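Local coordinates for protein 11S globulin subunit beta (PDB 2E9Q) that stores nitrogen and carbon in pumpkin seeds as an 11S globulin, packed as a trimeric precursor that matures into a hexamer, at the interface of chains A and B. Residues are numbered along the deposited sequence; one frame, centred on the assembly and turned at random. Chains: chain A/B, 11S globulin subunit beta.

Contact 1: the interface of chains A and B. Residues chain A 334, 355, 357, 386, 388; chain B 216-217, 220.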
ATOM      1  N   MET A 334       6.284  31.798 -17.873  1.00 53.66           N
ATOM      2  CA  MET A 334       5.266  31.236 -16.986  1.00 57.03           C
ATOM      3  C   MET A 334       4.933  29.786 -17.329  1.00 56.83           C
ATOM      4  O   MET A 334       4.834  29.431 -18.505  1.00 55.61           O
ATOM      5  CB  MET A 334       4.009  32.099 -17.095  0.50 56.32           C
ATOM      6  CG  MET A 334       2.954  31.864 -16.046  0.50 52.99           C
ATOM      7  SD  MET A 334       1.620  33.053 -16.265  0.50 64.43           S
ATOM      8  CE  MET A 334       0.325  31.996 -16.941  0.50 40.17           C
ATOM      9  N   ARG A 355       7.020  33.905  -8.916  1.00 48.17           N
ATOM     10  CA  ARG A 355       5.805  34.103  -8.157  1.00 57.77           C
ATOM     11  C   ARG A 355       5.030  32.834  -8.431  1.00 51.94           C
ATOM     12  O   ARG A 355       4.906  32.414  -9.582  1.00 53.38           O
ATOM     13  CB  ARG A 355       4.989  35.306  -8.642  0.50 55.04           C
ATOM     14  CG  ARG A 355       3.766  35.542  -7.746  0.50 72.04           C
ATOM     15  CD  ARG A 355       2.798  36.598  -8.266  0.50 71.90           C
ATOM     16  NE  ARG A 355       1.693  36.793  -7.327  0.50 73.21           N
ATOM     17  CZ  ARG A 355       0.608  37.523  -7.573  0.50 75.57           C
ATOM     18  NH1 ARG A 355       0.461  38.141  -8.738  0.50 70.02           N
ATOM     19  NH2 ARG A 355      -0.335  37.636  -6.648  0.50 67.22           N
ATOM     20  N   GLN A 357       1.390  30.539  -7.408  1.00 43.94           N
ATOM     21  CA  GLN A 357       0.068  30.485  -6.812  1.00 41.68           C
ATOM     22  C   GLN A 357      -0.448  29.057  -6.890  1.00 48.20           C
ATOM     23  O   GLN A 357      -0.303  28.383  -7.918  1.00 49.03           O
ATOM     24  CB  GLN A 357      -0.912  31.420  -7.524  1.00 44.96           C
ATOM     25  CG  GLN A 357      -0.597  32.905  -7.373  1.00 52.47           C
ATOM     26  CD  GLN A 357      -1.812  33.790  -7.609  1.00 54.00           C
ATOM     27  OE1 GLN A 357      -2.577  33.582  -8.547  1.00 50.80           O
ATOM     28  NE2 GLN A 357      -1.988  34.788  -6.752  1.00 64.43           N
ATOM     29  N   ILE A 386       0.285  27.646 -10.743  1.00 44.88           N
ATOM     30  CA  ILE A 386       0.765  28.548 -11.770  1.00 44.74           C
ATOM     31  C   ILE A 386       2.094  29.101 -11.299  1.00 46.72           C
ATOM     32  O   ILE A 386       2.250  29.469 -10.133  1.00 54.26           O
ATOM     33  CB  ILE A 386      -0.219  29.710 -12.023  1.00 46.04           C
ATOM     34  CG1 ILE A 386      -1.518  29.163 -12.619  1.00 39.01           C
ATOM     35  CG2 ILE A 386       0.414  30.728 -12.971  1.00 47.71           C
ATOM     36  CD1 ILE A 386      -2.556  30.222 -12.967  1.00 46.35           C
ATOM     37  N   ARG A 388       5.425  31.783 -12.346  1.00 50.61           N
ATOM     38  CA  ARG A 388       5.865  32.865 -13.214  1.00 54.09           C
ATOM     39  C   ARG A 388       7.247  33.322 -12.794  1.00 54.49           C
ATOM     40  O   ARG A 388       7.432  33.868 -11.703  1.00 52.65           O
ATOM     41  CB  ARG A 388       4.879  34.026 -13.161  1.00 61.55           C
ATOM     42  CG  ARG A 388       5.167  35.125 -14.167  1.00 73.81           C
ATOM     43  CD  ARG A 388       3.929  35.969 -14.393  1.00 82.50           C
ATOM     44  NE  ARG A 388       4.161  37.028 -15.365  1.00 95.01           N
ATOM     45  CZ  ARG A 388       3.220  37.863 -15.795  1.00101.94           C
ATOM     46  NH1 ARG A 388       1.974  37.759 -15.341  1.00100.67           N
ATOM     47  NH2 ARG A 388       3.531  38.807 -16.673  1.00103.24           N
TER
ATOM     48  N   GLU B 216      -4.539  38.550 -13.377  1.00 56.50           N
ATOM     49  CA  GLU B 216      -3.430  38.619 -14.331  1.00 68.19           C
ATOM     50  C   GLU B 216      -3.031  37.237 -14.832  1.00 64.58           C
ATOM     51  O   GLU B 216      -3.126  36.946 -16.026  1.00 61.61           O
ATOM     52  CB  GLU B 216      -2.219  39.304 -13.679  1.00 72.30           C
ATOM     53  CG  GLU B 216      -0.862  38.985 -14.318  1.00 94.68           C
ATOM     54  CD  GLU B 216      -0.583  39.757 -15.604  1.00102.67           C
ATOM     55  OE1 GLU B 216      -1.310  39.562 -16.605  1.00111.86           O
ATOM     56  OE2 GLU B 216       0.374  40.565 -15.612  1.00106.18           O
ATOM     57  N   PHE B 217      -2.588  36.386 -13.913  1.00 61.05           N
ATOM     58  CA  PHE B 217      -2.164  35.044 -14.272  1.00 49.89           C
ATOM     59  C   PHE B 217      -3.106  34.387 -15.258  1.00 52.36           C
ATOM     60  O   PHE B 217      -2.671  33.853 -16.270  1.00 52.19           O
ATOM     61  CB  PHE B 217      -2.043  34.183 -13.021  1.00 53.31           C
ATOM     62  CG  PHE B 217      -0.769  34.397 -12.259  1.00 58.46           C
ATOM     63  CD1 PHE B 217       0.050  35.489 -12.534  1.00 48.84           C
ATOM     64  CD2 PHE B 217      -0.382  33.503 -11.266  1.00 54.82           C
ATOM     65  CE1 PHE B 217       1.231  35.687 -11.834  1.00 44.79           C
ATOM     66  CE2 PHE B 217       0.800  33.693 -10.560  1.00 57.33           C
ATOM     67  CZ  PHE B 217       1.608  34.788 -10.846  1.00 63.60           C
ATOM     68  N   GLU B 220      -2.921  35.989 -18.810  1.00 61.15           N
ATOM     69  CA  GLU B 220      -1.759  35.526 -19.544  1.00 64.49           C
ATOM     70  C   GLU B 220      -1.928  34.048 -19.901  1.00 67.15           C
ATOM     71  O   GLU B 220      -1.794  33.657 -21.060  1.00 64.82           O
ATOM     72  CB  GLU B 220      -0.509  35.706 -18.698  1.00 63.28           C
ATOM     73  CG  GLU B 220       0.763  35.374 -19.432  1.00 73.98           C
ATOM     74  CD  GLU B 220       1.974  35.464 -18.543  1.00 79.06           C
ATOM     75  OE1 GLU B 220       2.103  36.471 -17.815  1.00 83.75           O
ATOM     76  OE2 GLU B 220       2.800  34.530 -18.577  1.00 88.74           O
TER
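One face of the A:Arg388 guanidinium carries the carboxylate of B:Glu220, whose CD sits over its centre 3.8 Å above the plane, while B:Glu216 comes to the edge in plane. The A:Arg355 guanidinium has CD of A:Gln357 over one face, toward the rim. The B:Glu220 carboxylate is turned 82° from the A:Arg388 plane. NH1 of A:Arg388 lies 2.8 Å from its OE1, but the N-H groups point away, making this a salt bridge and not a hydrogen bond; so close an approach of OE1 to the face is doubtful. NH1 also forms a looser salt bridge with OE2 of B:Glu216, at 3.2 Å. SD of A:Met334 packs against CD of B:Glu220, 3.3 Å away.

Between the two acids in sequence, the B:Phe217 ring pushes into chain A. CG2 of A:Ile386 touches its CD2 at 3.4 Å. The A:Arg355 chain, CG opposite the backbone N (chi1 -176°) and extended to NE, lays its CD against CZ of the ring, also at 3.4 Å. CG of A:Gln357 reaches CE2 (3.6 Å), its amide turned 70° from the ring. The patch seats helix 215-222 of one subunit on strands 334-336, 353-359 and 384-390 of its neighbour, helping to hold the globulin subunits together.

Contact 2: the interface of chains A and B. Residues chain A 428-429; chain B 77-78, 179-181, 210.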
ATOM      1  N   MET A 428     -21.062  26.181 -19.018  1.00 59.48           N
ATOM      2  CA  MET A 428     -20.172  26.173 -17.858  1.00 53.99           C
ATOM      3  C   MET A 428     -19.853  27.568 -17.348  1.00 52.94           C
ATOM      4  O   MET A 428     -20.074  27.881 -16.180  1.00 53.32           O
ATOM      5  CB  MET A 428     -18.838  25.484 -18.197  1.00 47.40           C
ATOM      6  CG  MET A 428     -18.818  23.972 -18.045  1.00 55.62           C
ATOM      7  SD  MET A 428     -17.308  23.211 -18.751  1.00 53.56           S
ATOM      8  CE  MET A 428     -15.996  23.955 -17.738  1.00 46.29           C
ATOM      9  N   TYR A 429     -19.309  28.393 -18.236  1.00 51.21           N
ATOM     10  CA  TYR A 429     -18.905  29.746 -17.888  1.00 52.43           C
ATOM     11  C   TYR A 429     -19.902  30.853 -18.205  1.00 50.43           C
ATOM     12  O   TYR A 429     -19.552  32.028 -18.156  1.00 56.96           O
ATOM     13  CB  TYR A 429     -17.568  30.048 -18.559  1.00 55.40           C
ATOM     14  CG  TYR A 429     -16.475  29.130 -18.075  1.00 61.28           C
ATOM     15  CD1 TYR A 429     -15.801  28.284 -18.957  1.00 64.91           C
ATOM     16  CD2 TYR A 429     -16.147  29.075 -16.726  1.00 52.31           C
ATOM     17  CE1 TYR A 429     -14.829  27.400 -18.503  1.00 56.55           C
ATOM     18  CE2 TYR A 429     -15.181  28.201 -16.259  1.00 63.66           C
ATOM     19  CZ  TYR A 429     -14.527  27.362 -17.151  1.00 59.14           C
ATOM     20  OH  TYR A 429     -13.589  26.480 -16.679  1.00 48.63           O
TER
ATOM     21  N   LEU B  77     -21.507  20.004 -13.808  1.00 41.17           N
ATOM     22  CA  LEU B  77     -20.275  20.622 -14.253  1.00 42.28           C
ATOM     23  C   LEU B  77     -19.077  19.712 -14.032  1.00 53.33           C
ATOM     24  O   LEU B  77     -19.064  18.899 -13.103  1.00 42.85           O
ATOM     25  CB  LEU B  77     -20.076  21.949 -13.529  1.00 52.52           C
ATOM     26  CG  LEU B  77     -21.322  22.846 -13.592  1.00 51.06           C
ATOM     27  CD1 LEU B  77     -21.052  24.150 -12.874  1.00 52.96           C
ATOM     28  CD2 LEU B  77     -21.685  23.106 -15.049  1.00 62.51           C
ATOM     29  N   PRO B  78     -18.047  19.842 -14.891  1.00 49.32           N
ATOM     30  CA  PRO B  78     -16.832  19.026 -14.796  1.00 56.25           C
ATOM     31  C   PRO B  78     -15.926  19.323 -13.616  1.00 45.91           C
ATOM     32  O   PRO B  78     -15.687  20.475 -13.263  1.00 46.89           O
ATOM     33  CB  PRO B  78     -16.123  19.298 -16.121  1.00 55.64           C
ATOM     34  CG  PRO B  78     -16.473  20.715 -16.390  1.00 57.37           C
ATOM     35  CD  PRO B  78     -17.959  20.770 -16.032  1.00 46.91           C
ATOM     36  N   LEU B 179     -14.001  22.705 -12.375  1.00 43.28           N
ATOM     37  CA  LEU B 179     -13.419  23.615 -13.358  1.00 47.08           C
ATOM     38  C   LEU B 179     -14.300  24.841 -13.605  1.00 46.02           C
ATOM     39  O   LEU B 179     -13.812  25.875 -14.055  1.00 47.64           O
ATOM     40  CB  LEU B 179     -13.181  22.899 -14.688  1.00 42.46           C
ATOM     41  CG  LEU B 179     -12.314  21.631 -14.716  1.00 54.82           C
ATOM     42  CD1 LEU B 179     -11.834  21.405 -16.141  1.00 58.51           C
ATOM     43  CD2 LEU B 179     -11.127  21.770 -13.797  1.00 52.92           C
ATOM     44  N   ALA B 180     -15.594  24.728 -13.313  1.00 48.83           N
ATOM     45  CA  ALA B 180     -16.511  25.852 -13.518  1.00 45.90           C
ATOM     46  C   ALA B 180     -17.580  25.957 -12.443  1.00 48.43           C
ATOM     47  O   ALA B 180     -17.777  25.035 -11.654  1.00 43.04           O
ATOM     48  CB  ALA B 180     -17.177  25.738 -14.875  1.00 44.27           C
ATOM     49  N   GLY B 181     -18.282  27.091 -12.432  1.00 56.71           N
ATOM     50  CA  GLY B 181     -19.346  27.305 -11.465  1.00 48.31           C
ATOM     51  C   GLY B 181     -18.848  27.619 -10.069  1.00 48.52           C
ATOM     52  O   GLY B 181     -17.676  27.899  -9.861  1.00 48.17           O
ATOM     53  N   PHE B 210     -10.391  28.114 -10.642  1.00 47.78           N
ATOM     54  CA  PHE B 210      -9.880  29.368 -11.184  1.00 50.13           C
ATOM     55  C   PHE B 210     -10.106  30.557 -10.265  1.00 46.81           C
ATOM     56  O   PHE B 210      -9.329  31.503 -10.288  1.00 45.40           O
ATOM     57  CB  PHE B 210     -10.498  29.647 -12.562  1.00 46.49           C
ATOM     58  CG  PHE B 210     -10.177  28.601 -13.576  1.00 46.89           C
ATOM     59  CD1 PHE B 210     -11.173  27.787 -14.094  1.00 52.57           C
ATOM     60  CD2 PHE B 210      -8.855  28.368 -13.956  1.00 57.65           C
ATOM     61  CE1 PHE B 210     -10.862  26.748 -14.972  1.00 53.91           C
ATOM     62  CE2 PHE B 210      -8.535  27.330 -14.834  1.00 49.43           C
ATOM     63  CZ  PHE B 210      -9.542  26.519 -15.339  1.00 47.86           C
TER
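The polar link between A:Tyr429 and B:Leu179 is a hydrogen bond from the phenol OH to the backbone carbonyl O, 2.7 Å long. The hydroxyl approaches from above the carbonyl plane, 55° out of it, with a C=O...O angle of 125°. CG of A:Tyr429 lies anti to its own carbonyl carbon (chi1 -62°), which turns the ring away from the helix toward chain B and carries its hydroxyl to the loop there. The B:Phe210 side chain crosses that of the tyrosine at about a right angle and brings CE1 beside the same OH.

Apolar packing adds to this. The methyl CB of B:Ala180 touches CE2 of A:Tyr429 at 3.5 Å and also meets CE of A:Met428 at 3.6 Å, so this small side chain is shared by two neighbours from chain A. The A:Met428 side chain ends against the B:Pro78 ring, its SD 3.5 Å from the proline CG. A bend at the last torsion turns the methionine methyl back so that it touches both B:Pro78 and B:Ala180. A phenylalanine in place of A:Tyr429 would probably keep much of the ring packing on B:Ala180 but leave the carbonyl of B:Leu179 without its hydroxyl partner.

In the fold, the last residues of helix 422-429 of chain A rest on strand 74-81 and the 179-181 loop of chain B, in its N-terminal cupin half.

Contact 3: the interface of chains A and B. Residues chain A 423, 427; chain B 75, 239, 243-246, 249.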
ATOM      1  N   GLY A 423     -20.205  23.712 -26.571  1.00 57.65           N
ATOM      2  CA  GLY A 423     -21.498  23.751 -25.906  1.00 58.95           C
ATOM      3  C   GLY A 423     -21.372  23.595 -24.396  1.00 65.68           C
ATOM      4  O   GLY A 423     -22.147  24.182 -23.635  1.00 66.25           O
ATOM      5  N   ASN A 427     -22.264  26.787 -21.408  1.00 48.80           N
ATOM      6  CA  ASN A 427     -23.114  26.597 -20.254  1.00 58.30           C
ATOM      7  C   ASN A 427     -22.307  26.650 -18.961  1.00 56.53           C
ATOM      8  O   ASN A 427     -22.802  27.120 -17.939  1.00 55.34           O
ATOM      9  CB  ASN A 427     -23.859  25.268 -20.384  1.00 49.20           C
ATOM     10  CG  ASN A 427     -24.960  25.330 -21.423  1.00 67.57           C
ATOM     11  OD1 ASN A 427     -26.009  25.930 -21.190  1.00 73.28           O
ATOM     12  ND2 ASN A 427     -24.722  24.728 -22.586  1.00 61.68           N
TER
ATOM     13  N   LEU B  75     -26.896  19.646 -16.464  1.00 51.82           N
ATOM     14  CA  LEU B  75     -25.482  19.416 -16.697  1.00 51.03           C
ATOM     15  C   LEU B  75     -24.657  19.481 -15.402  1.00 46.79           C
ATOM     16  O   LEU B  75     -24.557  20.529 -14.771  1.00 44.79           O
ATOM     17  CB  LEU B  75     -24.941  20.454 -17.687  1.00 50.68           C
ATOM     18  CG  LEU B  75     -23.417  20.477 -17.884  1.00 56.03           C
ATOM     19  CD1 LEU B  75     -22.970  19.238 -18.664  1.00 52.10           C
ATOM     20  CD2 LEU B  75     -23.003  21.758 -18.614  1.00 45.26           C
ATOM     21  N   ARG B 239     -25.844  28.892  -9.466  1.00 53.16           N
ATOM     22  CA  ARG B 239     -26.422  27.620  -9.904  1.00 50.26           C
ATOM     23  C   ARG B 239     -25.888  26.368  -9.228  1.00 44.31           C
ATOM     24  O   ARG B 239     -26.482  25.298  -9.340  1.00 46.99           O
ATOM     25  CB  ARG B 239     -26.225  27.459 -11.413  1.00 53.20           C
ATOM     26  CG  ARG B 239     -26.926  28.495 -12.269  1.00 56.01           C
ATOM     27  CD  ARG B 239     -26.567  28.277 -13.726  1.00 50.59           C
ATOM     28  NE  ARG B 239     -25.132  28.415 -13.901  1.00 55.63           N
ATOM     29  CZ  ARG B 239     -24.468  28.029 -14.981  1.00 58.06           C
ATOM     30  NH1 ARG B 239     -23.157  28.200 -15.041  1.00 44.38           N
ATOM     31  NH2 ARG B 239     -25.115  27.472 -15.995  1.00 52.70           N
ATOM     32  N   VAL B 243     -26.200  22.452 -13.621  1.00 48.34           N
ATOM     33  CA  VAL B 243     -26.806  23.575 -14.330  1.00 46.60           C
ATOM     34  C   VAL B 243     -27.756  23.263 -15.495  1.00 51.94           C
ATOM     35  O   VAL B 243     -27.716  22.192 -16.099  1.00 50.35           O
ATOM     36  CB  VAL B 243     -25.713  24.519 -14.851  1.00 48.75           C
ATOM     37  CG1 VAL B 243     -24.782  24.912 -13.710  1.00 47.57           C
ATOM     38  CG2 VAL B 243     -24.925  23.841 -15.965  1.00 52.05           C
ATOM     39  N   GLN B 244     -28.621  24.225 -15.795  1.00 58.28           N
ATOM     40  CA  GLN B 244     -29.573  24.088 -16.890  1.00 60.39           C
ATOM     41  C   GLN B 244     -28.833  24.485 -18.161  1.00 50.58           C
ATOM     42  O   GLN B 244     -28.237  25.559 -18.222  1.00 56.93           O
ATOM     43  CB  GLN B 244     -30.757  25.036 -16.679  1.00 68.26           C
ATOM     44  CG  GLN B 244     -31.965  24.745 -17.558  1.00 79.98           C
ATOM     45  CD  GLN B 244     -32.803  23.601 -17.016  1.00 94.54           C
ATOM     46  OE1 GLN B 244     -33.793  23.187 -17.626  1.00 93.03           O
ATOM     47  NE2 GLN B 244     -32.414  23.088 -15.850  1.00103.66           N
ATOM     48  N   VAL B 245     -28.841  23.617 -19.166  1.00 51.83           N
ATOM     49  CA  VAL B 245     -28.167  23.945 -20.420  1.00 58.26           C
ATOM     50  C   VAL B 245     -29.092  24.858 -21.220  1.00 65.54           C
ATOM     51  O   VAL B 245     -30.289  24.592 -21.352  1.00 58.17           O
ATOM     52  CB  VAL B 245     -27.855  22.689 -21.261  1.00 45.85           C
ATOM     53  CG1 VAL B 245     -27.028  21.712 -20.444  1.00 63.89           C
ATOM     54  CG2 VAL B 245     -29.131  22.044 -21.729  1.00 41.72           C
ATOM     55  N   ASP B 246     -28.533  25.933 -21.752  1.00 74.45           N
ATOM     56  CA  ASP B 246     -29.322  26.882 -22.514  1.00 85.92           C
ATOM     57  C   ASP B 246     -29.753  26.414 -23.899  1.00 87.09           C
ATOM     58  O   ASP B 246     -29.213  25.456 -24.453  1.00 84.94           O
ATOM     59  CB  ASP B 246     -28.568  28.208 -22.606  1.00 90.95           C
ATOM     60  CG  ASP B 246     -28.568  28.960 -21.286  1.00 95.88           C
ATOM     61  OD1 ASP B 246     -28.342  28.317 -20.236  1.00 99.31           O
ATOM     62  OD2 ASP B 246     -28.792  30.190 -21.299  1.00100.43           O
ATOM     63  N   PHE B 249     -26.979  24.484 -26.539  1.00 99.19           N
ATOM     64  CA  PHE B 249     -26.289  23.250 -26.153  1.00 95.95           C
ATOM     65  C   PHE B 249     -27.096  22.003 -26.500  1.00 97.97           C
ATOM     66  O   PHE B 249     -27.967  21.596 -25.730  1.00101.07           O
ATOM     67  CB  PHE B 249     -26.009  23.249 -24.645  1.00 88.83           C
ATOM     68  CG  PHE B 249     -25.344  21.991 -24.144  1.00 71.40           C
ATOM     69  CD1 PHE B 249     -24.007  22.000 -23.777  1.00 70.27           C
ATOM     70  CD2 PHE B 249     -26.055  20.796 -24.039  1.00 63.51           C
ATOM     71  CE1 PHE B 249     -23.386  20.845 -23.314  1.00 62.27           C
ATOM     72  CE2 PHE B 249     -25.442  19.635 -23.578  1.00 61.66           C
ATOM     73  CZ  PHE B 249     -24.106  19.662 -23.215  1.00 63.36           C
TER
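A:Asn427, on helix 422-429 of this two-cupin 11S globulin, reaches into the loop of chain B that follows strand 242-244. Its CB lies near CD2 of B:Leu75, at 4.0 Å. Next, CG packs against the backbone of B:Val245, 3.6 Å from CA. There the amide divides. OD1 takes a hydrogen bond from the backbone N of B:Asp246, 2.6 Å long and fairly straight (163° at H), with the donor tilted somewhat from the amide carbonyl plane. ND2 turns back to its own chain and donates to O of A:Gly423 at 2.8 Å, one turn earlier in the helix. With both ends of the amide bonded, its rotation is fixed. The B:Phe249 ring is turned 76° from the amide and has the A:Gly423 carbonyl oxygen at its edge, in plane, though too close for the contact to be trusted.

The main chain of A:Asn427 is held as well. B:Arg239 meets the backbone O end-on with two nitrogens, NH2 at 3.0 Å and NH1 at 3.1 Å, the oxygen lying in the guanidinium plane. Chi3 of the arginine is bent (-61°), and the guanidinium is backed by CG1 of B:Val243 over its centre, a second-shell contact that would help to hold its plane in line with this carbonyl near the helix end.

Contacts 2 and 3 are neighbours, their C-alpha centres about 11 Å apart, and both use helix 422-429 of chain A and strand 74-81 of chain B; A:Asn427 and A:Met428 are consecutive residues serving different patches. Contact 1 lies about 20 Å from contact 2 and about 30 Å from contact 3, and shares no element with them. There chain B supplies the helix and chain A the strands, whereas in contacts 2 and 3 chain A supplies the helix. Each subunit thus packs a helix on its neighbour, and widely spaced patches would probably resist rocking of one subunit against the next in the deposited trimer.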